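Local coordinates for protein flavin adenine dinucleotide synthase (Saccharomyces cerevisiae, PDB 2WSI) that catalyses the adenylation of FMN by ATP, giving the coenzyme FAD and releasing diphosphate, at residues 28-33 with 202-207; 58-63 with 68-73; 119-124 with 129-134; 245-250 with 292-297. All coordinates share one frame; numbering follows the deposited sequence.

Interaction 2 holds the active-site turn: Ser59 O receives a hydrogen bond from O2B of the FAD ribose. Interaction 3 lies beside it at the edge of the same sheet, centres 11 Å apart, and Tyr60 OH meets Thr123 OG1 at 2.7 Å, a probable hydrogen bond. On the other side, the helix of interaction 2 touches interaction 1, where Phe205 CD2 lies 3.8 Å from Val68 CG1; Phe205 remains about 14 Å from the FAD. Interaction 1 in turn meets interaction 4 through Trp203 CB and Phe247 CZ, 3.6 Å apart. Interactions 3 and 4, with centres 28 Å apart, lie on opposite sides of the chain's centre and do not touch.

Interaction 1: 28-33 with 202-207; sequences ASTQEA and IWSFLL
Thr30 packs against Ser204 and Phe205 in a helix-helix contact of this PAPS-reductase-family protein, between helix 25-45 and helix 199-209. The contact is small and buried, covering 105 Å² in all, with the backbones closest at Thr30 CA and Phe205 CA, 7.1 Å apart.

The contacts across the interface are van der Waals ones, and both branches of one threonine make them. The methyl CG2 of Thr30 meets Phe205 at its CB, 4.0 Å away, rather than at the ring, and the two side chains run obliquely to each other. The hydroxyl branch lies beside Ser204, with OG1 4.0 Å from Ser204 CB. Phe205 swings its CG opposite the backbone N (chi1 -175°), which carries the ring past the threonine toward Val68 and Leu72 of helix 64-87; Thr14 and Ile34 also touch this side chain.

Polar atoms at the interface find partners beyond the two segments. Those of Ser204 OG are Tyr17 and Glu250, while Asn201 OD1, one residue before segment 202-207, is hydrogen-bonded to the hydroxyl of Ser29, tying the start of one helix to a turn of the other next to the apolar contact. Gln31, on another side of its helix, joins the backbone carbonyls of Tyr17 and Ile20 through NE2.

With chi1 at -57°, OG1 of Thr30 lies beside its own backbone N, facing its main partner, Ile26 O, one turn earlier in the helix; Asn201 OD1 is also within bonding reach of OG1, whose single proton must be shared between these two acceptors or go to one.

Interaction 2: 58-63 with 68-73; sequences FSYNGG and VLLLLY. With FAD (flavin-adenine dinucleotide), chain C.
Phe58 pushes its ring end into the side of helix 64-87, where CZ lies 3.4 Å from Leu70 N and 3.9 Å from Leu69 CG. Leu70 CD1 covers one face of this ring in a CH-pi contact, 4.1 Å from the centroid and 7° off the normal. The edge of Phe58 points at the face of Tyr73, a T-shaped pair with planes at 69°, in which Phe58 CD1 stands over the centre of the tyrosine ring.

The other methyl of Leu70, CD2, lies over Tyr60, 4.3 Å from that ring's centroid, so one leucine spans two aromatic rings. Gly62 N lies over the opposite face of Tyr60, and Tyr60 OH is hydrogen-bonded to Thr123.

Between these rings the backbone of Ser59 turns its carbonyl to the ligand, O accepting from O2B of FAD at 2.9 Å; just after Tyr60, Asn61 CB rests against the adenine, 3.6 Å from C6A. The turn leads into the helix with Gly63 at the N-cap. This strand-glycine turn-helix unit is consistent with the PP-loop of the PAPS reductase family.

Strand 56-59 is bordered by strands 102-106 and 160-162, whose Leu102 and Val162 extend the apolar layer beneath the helix. On another side of helix 64-87, Val68 and Leu72 pack on Phe205 of helix 199-209.

Interaction 3: 119-124 with 129-134; sequences FVLETS and LSLYES
Leu131 spreads its two methyls over the hydroxyl of Ser124, with CD1 and CD2 each 3.8 Å from OG. CD2 also meets Val120 CG1, 4.2 Å away, and the two side chains meet nearly perpendicular to each other. Leu129 approaches the helix end alongside Ser124, its CD1 3.7 Å from Ser124 CA.

Beneath the leucine, chi1 of -77° puts Ser124 OG beside its own backbone N, and the hydroxyl donates back to Val120 O at 2.8 Å from above the carbonyl plane. Ser124 N reaches the same oxygen from the opposite face, so two donors hold it. With an alanine here, Val120 O would lose one of these donors and a gap would probably open beneath the Leu131 methyls.

These residues belong to a beta-alpha-beta crossover made of strand 102-106, helix 114-126 and the sheet-edge strand 129-133. The helix segment and the returning strand run at 146° to each other, and Thr104 and Phe106 of the neighbouring strand also touch Leu131.

The return is fixed through the backbone: Leu129 N donates to Ser124 O at 2.9 Å, nearly straight at 166° and in the carbonyl plane. A water donates both to that oxygen and to Leu129 O, bridging the two residues. Farther along the strand, Glu133 extends across Leu121, bringing OE1 to 4.1 Å from Leu121 CD2.

Interaction 4: 245-250 with 292-297; sequences LHFEWE and YLVDDT
Glu250 OE2, hydrogen-bonded to Ser204 OG of helix 199-209 at 2.6 Å, lies in the ring plane at the edge of Phe247, whose far end meets Val294. There Phe247 CZ comes to 3.6 Å from Val294 CG1, and the two side chains lie alongside each other, pointing opposite ways. The same methyl also touches His246 CD2, at 3.8 Å, while CG2 meets only the imidazole. A chi1 of -73° turns both methyls to the two rings, CG1 opposite the carbonyl carbon and CG2 between that carbon and the backbone N.

The CB of His246 stands over the centre of one Phe247 face, and its imidazole reaches on toward Val294. Phe247 occupies the N-cap position of the short helix 248-252, so the contact joins the start of that helix to a loop after helix 274-279. It is surface packing away from the FAD site, with Phe247 its buried member, set against Trp203 and Leu207 of helix 199-209.

Farther out, Leu245 lies across Tyr292. Its CD1 makes a CH-pi contact over one face of the phenol, 4.3 Å from the centroid and 18° off the normal, while CB touches the rim at CE1, 3.9 Å away. Were an alanine in place of Tyr292, Leu245 would probably lose the surface that CD1 and CB rest on and be left freer to turn. The tyrosine ring also meets that of Tyr288.

Interaction 1: 28-33 with 202-207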
# COMPACT_ATOMS: atom_id res chain seq x y z
N ALA A 28 10.31 -13.81 9.32
CA ALA A 28 9.30 -14.66 9.97
C ALA A 28 8.11 -13.83 10.45
O ALA A 28 6.97 -14.25 10.36
CB ALA A 28 9.92 -15.44 11.14
N SER A 29 8.40 -12.66 11.00
CA SER A 29 7.35 -11.74 11.42
C SER A 29 6.46 -11.34 10.24
O SER A 29 5.24 -11.23 10.36
CB SER A 29 7.99 -10.49 11.98
OG SER A 29 7.02 -9.51 12.19
N THR A 30 7.08 -11.10 9.10
CA THR A 30 6.35 -10.63 7.91
C THR A 30 5.54 -11.77 7.29
O THR A 30 4.45 -11.56 6.77
CB THR A 30 7.32 -10.03 6.90
OG1 THR A 30 8.06 -8.96 7.53
CG2 THR A 30 6.55 -9.47 5.64
N GLN A 31 6.04 -12.99 7.40
CA GLN A 31 5.28 -14.15 6.94
C GLN A 31 4.04 -14.30 7.77
O GLN A 31 2.96 -14.56 7.23
CB GLN A 31 6.14 -15.42 6.99
CG GLN A 31 7.22 -15.43 5.91
CD GLN A 31 8.23 -16.55 6.10
OE1 GLN A 31 8.46 -17.00 7.22
NE2 GLN A 31 8.84 -16.99 5.01
N GLU A 32 4.16 -14.10 9.08
CA GLU A 32 2.98 -14.13 9.93
C GLU A 32 1.99 -12.99 9.63
O GLU A 32 0.77 -13.21 9.67
CB GLU A 32 3.35 -14.02 11.41
CG GLU A 32 2.12 -13.94 12.30
CD GLU A 32 2.47 -13.80 13.78
OE1 GLU A 32 2.91 -12.70 14.18
OE2 GLU A 32 2.29 -14.79 14.54
N ALA A 33 2.49 -11.78 9.40
CA ALA A 33 1.59 -10.67 9.09
C ALA A 33 0.83 -10.94 7.77
O ALA A 33 -0.36 -10.56 7.62
CB ALA A 33 2.37 -9.38 8.99
N ILE A 202 6.54 -3.88 6.29
CA ILE A 202 6.15 -3.19 5.07
C ILE A 202 7.34 -3.16 4.10
O ILE A 202 7.24 -3.61 2.95
CB ILE A 202 5.64 -1.77 5.38
CG1 ILE A 202 4.27 -1.84 6.10
CG2 ILE A 202 5.54 -0.95 4.07
CD1 ILE A 202 3.12 -2.40 5.18
N TRP A 203 8.50 -2.70 4.56
CA TRP A 203 9.65 -2.60 3.67
C TRP A 203 10.14 -3.99 3.23
O TRP A 203 10.54 -4.17 2.08
CB TRP A 203 10.83 -1.89 4.32
CG TRP A 203 10.67 -0.43 4.64
CD1 TRP A 203 10.95 0.17 5.83
CD2 TRP A 203 10.26 0.63 3.75
NE1 TRP A 203 10.72 1.53 5.74
CE2 TRP A 203 10.31 1.84 4.48
CE3 TRP A 203 9.88 0.68 2.41
CZ2 TRP A 203 9.96 3.07 3.92
CZ3 TRP A 203 9.52 1.92 1.85
CH2 TRP A 203 9.56 3.08 2.61
N SER A 204 10.17 -4.94 4.15
CA SER A 204 10.68 -6.26 3.80
C SER A 204 9.85 -6.85 2.66
O SER A 204 10.40 -7.36 1.70
CB SER A 204 10.65 -7.22 4.98
OG SER A 204 11.00 -8.51 4.52
N PHE A 205 8.52 -6.78 2.78
CA PHE A 205 7.66 -7.33 1.73
C PHE A 205 7.73 -6.50 0.44
O PHE A 205 7.86 -7.04 -0.66
CB PHE A 205 6.21 -7.44 2.23
CG PHE A 205 5.30 -8.11 1.23
CD1 PHE A 205 5.36 -9.47 1.02
CD2 PHE A 205 4.42 -7.35 0.46
CE1 PHE A 205 4.54 -10.10 0.10
CE2 PHE A 205 3.59 -7.96 -0.47
CZ PHE A 205 3.65 -9.35 -0.64
N LEU A 206 7.68 -5.18 0.56
CA LEU A 206 7.59 -4.35 -0.65
C LEU A 206 8.91 -4.41 -1.45
O LEU A 206 8.89 -4.49 -2.66
CB LEU A 206 7.20 -2.91 -0.27
CG LEU A 206 6.89 -1.95 -1.42
CD1 LEU A 206 5.80 -2.57 -2.31
CD2 LEU A 206 6.48 -0.61 -0.87
N LEU A 207 10.06 -4.46 -0.77
CA LEU A 207 11.34 -4.59 -1.46
C LEU A 207 11.49 -5.98 -2.06
O LEU A 207 11.93 -6.11 -3.20
CB LEU A 207 12.52 -4.31 -0.50
CG LEU A 207 12.68 -2.85 -0.13
CD1 LEU A 207 13.74 -2.67 0.99
CD2 LEU A 207 13.02 -2.00 -1.37

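Interaction 2: 58-63 with 68-73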
# COMPACT_ATOMS: atom_id res chain seq x y z
N PHE A 58 -11.51 -0.33 -3.33
CA PHE A 58 -10.19 -0.29 -2.70
C PHE A 58 -9.72 1.17 -2.66
O PHE A 58 -9.60 1.82 -3.72
CB PHE A 58 -9.22 -1.15 -3.52
CG PHE A 58 -7.93 -1.43 -2.82
CD1 PHE A 58 -7.72 -2.65 -2.21
CD2 PHE A 58 -6.93 -0.46 -2.76
CE1 PHE A 58 -6.53 -2.91 -1.52
CE2 PHE A 58 -5.74 -0.70 -2.07
CZ PHE A 58 -5.54 -1.92 -1.44
N SER A 59 -9.48 1.73 -1.47
CA SER A 59 -8.93 3.10 -1.41
C SER A 59 -7.42 3.05 -1.58
O SER A 59 -6.68 2.49 -0.78
CB SER A 59 -9.33 3.88 -0.15
OG SER A 59 -8.91 3.23 1.04
N TYR A 60 -6.96 3.67 -2.65
CA TYR A 60 -5.56 3.58 -3.05
C TYR A 60 -5.00 4.98 -3.27
O TYR A 60 -5.59 5.78 -3.99
CB TYR A 60 -5.48 2.79 -4.35
CG TYR A 60 -4.08 2.58 -4.87
CD1 TYR A 60 -3.15 1.86 -4.14
CD2 TYR A 60 -3.70 3.09 -6.12
CE1 TYR A 60 -1.86 1.65 -4.62
CE2 TYR A 60 -2.43 2.89 -6.61
CZ TYR A 60 -1.50 2.16 -5.84
OH TYR A 60 -0.22 1.91 -6.27
N ASN A 61 -3.84 5.26 -2.68
CA ASN A 61 -3.20 6.58 -2.85
C ASN A 61 -1.72 6.43 -3.25
O ASN A 61 -0.97 7.40 -3.23
CB ASN A 61 -3.30 7.42 -1.57
CG ASN A 61 -2.56 6.78 -0.38
OD1 ASN A 61 -1.95 5.72 -0.51
ND2 ASN A 61 -2.63 7.43 0.77
N GLY A 62 -1.34 5.22 -3.66
CA GLY A 62 0.01 4.99 -4.17
C GLY A 62 1.08 4.91 -3.09
O GLY A 62 2.25 4.67 -3.40
N GLY A 63 0.70 5.10 -1.82
CA GLY A 63 1.69 5.00 -0.74
C GLY A 63 2.13 3.55 -0.49
O GLY A 63 1.52 2.60 -1.00
N VAL A 68 1.30 -2.25 -0.50
CA VAL A 68 1.49 -3.59 0.06
C VAL A 68 0.14 -4.28 0.16
O VAL A 68 0.00 -5.44 -0.24
CB VAL A 68 2.20 -3.56 1.44
CG1 VAL A 68 2.02 -4.91 2.16
CG2 VAL A 68 3.68 -3.25 1.24
N LEU A 69 -0.86 -3.57 0.69
CA LEU A 69 -2.19 -4.14 0.82
C LEU A 69 -2.77 -4.54 -0.53
O LEU A 69 -3.36 -5.61 -0.68
CB LEU A 69 -3.14 -3.18 1.53
CG LEU A 69 -4.52 -3.78 1.85
CD1 LEU A 69 -4.40 -5.19 2.47
CD2 LEU A 69 -5.36 -2.84 2.70
N LEU A 70 -2.60 -3.67 -1.52
CA LEU A 70 -3.10 -3.99 -2.85
C LEU A 70 -2.46 -5.25 -3.41
O LEU A 70 -3.15 -6.10 -3.98
CB LEU A 70 -2.85 -2.80 -3.80
CG LEU A 70 -3.33 -3.07 -5.22
CD1 LEU A 70 -4.81 -3.45 -5.24
CD2 LEU A 70 -3.07 -1.83 -6.11
N LEU A 71 -1.15 -5.42 -3.23
CA LEU A 71 -0.50 -6.66 -3.66
C LEU A 71 -1.09 -7.86 -2.92
O LEU A 71 -1.40 -8.86 -3.55
CB LEU A 71 1.02 -6.63 -3.45
CG LEU A 71 1.82 -5.54 -4.15
CD1 LEU A 71 3.30 -5.64 -3.75
CD2 LEU A 71 1.65 -5.61 -5.67
N LEU A 72 -1.28 -7.76 -1.61
CA LEU A 72 -1.89 -8.86 -0.83
C LEU A 72 -3.34 -9.14 -1.26
O LEU A 72 -3.78 -10.29 -1.35
CB LEU A 72 -1.84 -8.57 0.68
CG LEU A 72 -0.41 -8.43 1.18
CD1 LEU A 72 -0.45 -7.89 2.61
CD2 LEU A 72 0.32 -9.78 1.10
N TYR A 73 -4.06 -8.07 -1.56
CA TYR A 73 -5.46 -8.15 -1.94
C TYR A 73 -5.58 -8.88 -3.28
O TYR A 73 -6.42 -9.77 -3.44
CB TYR A 73 -5.99 -6.72 -2.10
CG TYR A 73 -7.50 -6.60 -2.23
CD1 TYR A 73 -8.30 -6.57 -1.08
CD2 TYR A 73 -8.11 -6.47 -3.46
CE1 TYR A 73 -9.65 -6.41 -1.16
CE2 TYR A 73 -9.50 -6.32 -3.57
CZ TYR A 73 -10.27 -6.28 -2.39
OH TYR A 73 -11.63 -6.11 -2.42
PA FAD C . -3.51 7.93 5.82
O1A FAD C . -2.35 8.75 5.34
O2A FAD C . -4.77 8.76 5.88
O5B FAD C . -3.73 6.56 4.97
C5B FAD C . -4.53 5.54 5.53
C4B FAD C . -5.24 4.80 4.40
O4B FAD C . -6.32 5.57 3.94
C3B FAD C . -4.34 4.60 3.20
O3B FAD C . -3.61 3.40 3.30
C2B FAD C . -5.33 4.56 2.06
O2B FAD C . -5.89 3.27 1.92
C1B FAD C . -6.40 5.51 2.52
N9A FAD C . -6.11 6.84 1.98
C8A FAD C . -5.43 7.88 2.57
N7A FAD C . -5.40 8.93 1.71
C5A FAD C . -6.05 8.56 0.57
C6A FAD C . -6.32 9.21 -0.61
N6A FAD C . -5.93 10.48 -0.84
N1A FAD C . -7.03 8.54 -1.57
C2A FAD C . -7.48 7.25 -1.38
N3A FAD C . -7.18 6.59 -0.21
C4A FAD C . -6.50 7.26 0.75
N1 FAD C . -11.58 8.28 10.73
C2 FAD C . -12.49 8.25 11.75
O2 FAD C . -12.25 8.80 12.83
N3 FAD C . -13.70 7.62 11.57
C4 FAD C . -14.00 7.01 10.38
O4 FAD C . -15.10 6.44 10.29
C4X FAD C . -13.07 7.04 9.33
N5 FAD C . -13.33 6.43 8.10
C5X FAD C . -12.39 6.46 7.09
C6 FAD C . -12.64 5.86 5.86
C7 FAD C . -11.69 5.94 4.84
C7M FAD C . -11.93 5.31 3.49
C8 FAD C . -10.49 6.60 5.07
C8M FAD C . -9.44 6.66 3.99
C9 FAD C . -10.24 7.18 6.30
C9A FAD C . -11.19 7.13 7.30
N10 FAD C . -10.92 7.74 8.51
C10 FAD C . -11.85 7.67 9.53
C1' FAD C . -9.59 8.42 8.73
C2' FAD C . -8.55 7.42 9.26
O2' FAD C . -8.99 6.68 10.38
C3' FAD C . -7.22 8.07 9.60
O3' FAD C . -7.37 8.84 10.77
C4' FAD C . -6.73 8.95 8.47
O4' FAD C . -6.82 8.25 7.24
C5' FAD C . -5.27 9.35 8.68
O5' FAD C . -4.54 8.22 9.13
P FAD C . -3.05 7.93 8.59
O1P FAD C . -2.32 9.24 8.40
O2P FAD C . -2.36 6.93 9.48
O3P FAD C . -3.17 7.19 7.18

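Interaction 3: 119-124 with 129-134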
# COMPACT_ATOMS: atom_id res chain seq x y z
N PHE A 119 2.49 8.14 -10.19
CA PHE A 119 2.61 6.76 -9.71
C PHE A 119 1.24 6.07 -9.59
O PHE A 119 1.10 4.89 -9.91
CB PHE A 119 3.31 6.74 -8.34
CG PHE A 119 3.61 5.35 -7.86
CD1 PHE A 119 4.58 4.58 -8.49
CD2 PHE A 119 2.92 4.81 -6.79
CE1 PHE A 119 4.86 3.31 -8.04
CE2 PHE A 119 3.20 3.54 -6.36
CZ PHE A 119 4.17 2.79 -6.98
N VAL A 120 0.24 6.80 -9.12
CA VAL A 120 -1.10 6.22 -9.01
C VAL A 120 -1.63 5.83 -10.38
O VAL A 120 -2.18 4.74 -10.57
CB VAL A 120 -2.10 7.20 -8.34
CG1 VAL A 120 -3.50 6.67 -8.43
CG2 VAL A 120 -1.70 7.41 -6.84
N LEU A 121 -1.47 6.73 -11.35
CA LEU A 121 -1.91 6.45 -12.73
C LEU A 121 -1.15 5.25 -13.32
O LEU A 121 -1.76 4.36 -13.89
CB LEU A 121 -1.71 7.69 -13.61
CG LEU A 121 -2.50 8.95 -13.26
CD1 LEU A 121 -2.31 10.03 -14.37
CD2 LEU A 121 -3.98 8.71 -13.05
N GLU A 122 0.18 5.22 -13.19
CA GLU A 122 0.95 4.11 -13.75
C GLU A 122 0.58 2.79 -13.08
O GLU A 122 0.45 1.76 -13.75
CB GLU A 122 2.46 4.34 -13.61
CG GLU A 122 3.03 5.43 -14.52
CD GLU A 122 3.12 4.98 -15.98
OE1 GLU A 122 2.92 3.77 -16.27
OE2 GLU A 122 3.38 5.84 -16.85
N THR A 123 0.41 2.78 -11.76
CA THR A 123 0.17 1.51 -11.10
C THR A 123 -1.29 1.12 -11.29
O THR A 123 -1.63 -0.07 -11.25
CB THR A 123 0.62 1.50 -9.62
OG1 THR A 123 -0.04 2.53 -8.89
CG2 THR A 123 2.12 1.67 -9.51
N SER A 124 -2.17 2.09 -11.53
CA SER A 124 -3.56 1.76 -11.89
C SER A 124 -3.56 0.95 -13.19
O SER A 124 -4.38 0.06 -13.38
CB SER A 124 -4.39 3.03 -12.08
OG SER A 124 -4.75 3.57 -10.82
N LEU A 129 -6.65 -1.40 -12.34
CA LEU A 129 -7.59 -0.75 -11.45
C LEU A 129 -8.55 0.11 -12.24
O LEU A 129 -8.14 0.81 -13.15
CB LEU A 129 -6.84 0.16 -10.48
CG LEU A 129 -5.68 -0.53 -9.77
CD1 LEU A 129 -5.03 0.44 -8.76
CD2 LEU A 129 -6.19 -1.81 -9.09
N SER A 130 -9.80 0.09 -11.86
CA SER A 130 -10.79 1.01 -12.40
C SER A 130 -10.85 2.17 -11.44
O SER A 130 -11.45 2.09 -10.36
CB SER A 130 -12.17 0.37 -12.47
OG SER A 130 -13.13 1.33 -12.92
N LEU A 131 -10.20 3.25 -11.81
CA LEU A 131 -9.96 4.32 -10.87
C LEU A 131 -11.02 5.41 -10.89
O LEU A 131 -11.21 6.08 -11.91
CB LEU A 131 -8.60 4.93 -11.17
CG LEU A 131 -8.09 5.92 -10.13
CD1 LEU A 131 -7.62 5.13 -8.88
CD2 LEU A 131 -6.97 6.70 -10.73
N TYR A 132 -11.73 5.58 -9.78
CA TYR A 132 -12.42 6.84 -9.54
C TYR A 132 -11.40 7.77 -8.93
O TYR A 132 -10.79 7.43 -7.90
CB TYR A 132 -13.56 6.63 -8.55
CG TYR A 132 -14.18 7.91 -8.03
CD1 TYR A 132 -15.24 8.52 -8.70
CD2 TYR A 132 -13.73 8.49 -6.85
CE1 TYR A 132 -15.83 9.70 -8.19
CE2 TYR A 132 -14.31 9.64 -6.33
CZ TYR A 132 -15.35 10.24 -6.99
OH TYR A 132 -15.89 11.38 -6.44
N GLU A 133 -11.18 8.92 -9.56
CA GLU A 133 -10.34 9.97 -8.96
C GLU A 133 -11.12 11.27 -8.77
O GLU A 133 -11.57 11.88 -9.74
CB GLU A 133 -9.11 10.25 -9.85
CG GLU A 133 -8.23 11.39 -9.29
CD GLU A 133 -6.92 11.59 -10.05
OE1 GLU A 133 -6.74 10.99 -11.13
OE2 GLU A 133 -6.06 12.36 -9.57
N SER A 134 -11.27 11.70 -7.52
CA SER A 134 -11.91 12.97 -7.21
C SER A 134 -11.21 14.11 -7.95
O SER A 134 -10.08 13.97 -8.39
CB SER A 134 -11.87 13.25 -5.71
OG SER A 134 -10.55 13.57 -5.31
O HOH W 1 -6.71 0.51 -15.56

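Interaction 4: 245-250 with 292-297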
# COMPACT_ATOMS: atom_id res chain seq x y z
N LEU A 245 21.37 -0.93 6.77
CA LEU A 245 20.33 -1.50 5.92
C LEU A 245 19.92 -2.84 6.49
O LEU A 245 20.76 -3.71 6.74
CB LEU A 245 20.82 -1.66 4.49
CG LEU A 245 19.83 -2.25 3.48
CD1 LEU A 245 18.58 -1.37 3.34
CD2 LEU A 245 20.52 -2.41 2.15
N HIS A 246 18.62 -3.02 6.71
CA HIS A 246 18.13 -4.26 7.30
C HIS A 246 17.48 -5.19 6.29
O HIS A 246 17.03 -6.27 6.66
CB HIS A 246 17.11 -3.97 8.38
CG HIS A 246 17.69 -3.30 9.57
ND1 HIS A 246 18.51 -3.97 10.46
CD2 HIS A 246 17.60 -2.03 10.02
CE1 HIS A 246 18.89 -3.13 11.41
NE2 HIS A 246 18.35 -1.95 11.16
N PHE A 247 17.43 -4.76 5.03
CA PHE A 247 16.65 -5.50 4.01
C PHE A 247 17.51 -5.93 2.84
O PHE A 247 17.02 -6.21 1.75
CB PHE A 247 15.48 -4.63 3.52
CG PHE A 247 14.64 -4.10 4.64
CD1 PHE A 247 13.81 -4.94 5.35
CD2 PHE A 247 14.73 -2.75 5.02
CE1 PHE A 247 13.06 -4.46 6.43
CE2 PHE A 247 13.97 -2.25 6.09
CZ PHE A 247 13.14 -3.12 6.80
N GLU A 248 18.82 -6.02 3.08
CA GLU A 248 19.72 -6.41 2.01
C GLU A 248 19.32 -7.75 1.34
O GLU A 248 19.39 -7.87 0.13
CB GLU A 248 21.16 -6.44 2.55
CG GLU A 248 22.18 -7.02 1.59
CD GLU A 248 22.54 -6.07 0.46
OE1 GLU A 248 21.82 -5.06 0.26
OE2 GLU A 248 23.54 -6.34 -0.25
N TRP A 249 18.93 -8.76 2.12
CA TRP A 249 18.61 -10.09 1.55
C TRP A 249 17.39 -9.98 0.63
O TRP A 249 17.39 -10.50 -0.49
CB TRP A 249 18.32 -11.12 2.66
CG TRP A 249 18.14 -12.52 2.12
CD1 TRP A 249 19.07 -13.53 2.09
CD2 TRP A 249 16.95 -13.06 1.50
NE1 TRP A 249 18.53 -14.65 1.50
CE2 TRP A 249 17.24 -14.40 1.13
CE3 TRP A 249 15.68 -12.54 1.22
CZ2 TRP A 249 16.30 -15.22 0.50
CZ3 TRP A 249 14.74 -13.37 0.60
CH2 TRP A 249 15.06 -14.70 0.25
N GLU A 250 16.37 -9.27 1.09
CA GLU A 250 15.14 -9.11 0.32
C GLU A 250 15.44 -8.39 -0.98
O GLU A 250 14.88 -8.73 -2.02
CB GLU A 250 14.13 -8.29 1.10
CG GLU A 250 13.56 -8.99 2.31
CD GLU A 250 14.29 -8.68 3.60
OE1 GLU A 250 15.54 -8.48 3.55
OE2 GLU A 250 13.62 -8.63 4.65
N TYR A 292 15.63 2.81 4.96
CA TYR A 292 16.64 2.86 6.03
C TYR A 292 16.03 3.24 7.37
O TYR A 292 16.73 3.24 8.39
CB TYR A 292 17.77 3.86 5.69
CG TYR A 292 18.79 3.27 4.76
CD1 TYR A 292 19.99 2.76 5.24
CD2 TYR A 292 18.54 3.18 3.40
CE1 TYR A 292 20.92 2.19 4.38
CE2 TYR A 292 19.47 2.62 2.53
CZ TYR A 292 20.65 2.13 3.03
OH TYR A 292 21.54 1.57 2.16
N LEU A 293 14.74 3.57 7.39
CA LEU A 293 14.06 3.74 8.66
C LEU A 293 13.25 2.49 9.06
O LEU A 293 12.43 2.00 8.29
CB LEU A 293 13.15 4.95 8.64
CG LEU A 293 12.58 5.24 10.03
CD1 LEU A 293 13.52 6.20 10.75
CD2 LEU A 293 11.18 5.81 9.97
N VAL A 294 13.51 1.96 10.26
CA VAL A 294 12.73 0.82 10.76
C VAL A 294 12.02 1.13 12.07
O VAL A 294 11.23 0.33 12.54
CB VAL A 294 13.56 -0.46 10.96
CG1 VAL A 294 13.92 -1.07 9.60
CG2 VAL A 294 14.81 -0.23 11.83
N ASP A 295 12.32 2.29 12.64
CA ASP A 295 11.80 2.65 13.96
C ASP A 295 10.43 3.23 13.76
O ASP A 295 10.29 4.36 13.27
CB ASP A 295 12.76 3.63 14.64
CG ASP A 295 12.25 4.11 15.98
OD1 ASP A 295 11.16 3.64 16.37
OD2 ASP A 295 12.93 4.94 16.63
N ASP A 296 9.40 2.46 14.10
CA ASP A 296 8.02 2.87 13.80
C ASP A 296 7.70 4.20 14.46
O ASP A 296 6.83 4.93 13.99
CB ASP A 296 6.99 1.83 14.27
CG ASP A 296 7.06 0.53 13.49
OD1 ASP A 296 6.12 0.25 12.71
OD2 ASP A 296 8.04 -0.22 13.66
N THR A 297 8.36 4.50 15.58
CA THR A 297 8.01 5.70 16.33
C THR A 297 8.34 6.93 15.50
O THR A 297 7.78 8.00 15.69
CB THR A 297 8.76 5.81 17.71
OG1 THR A 297 9.93 6.60 17.55
CG2 THR A 297 9.16 4.45 18.28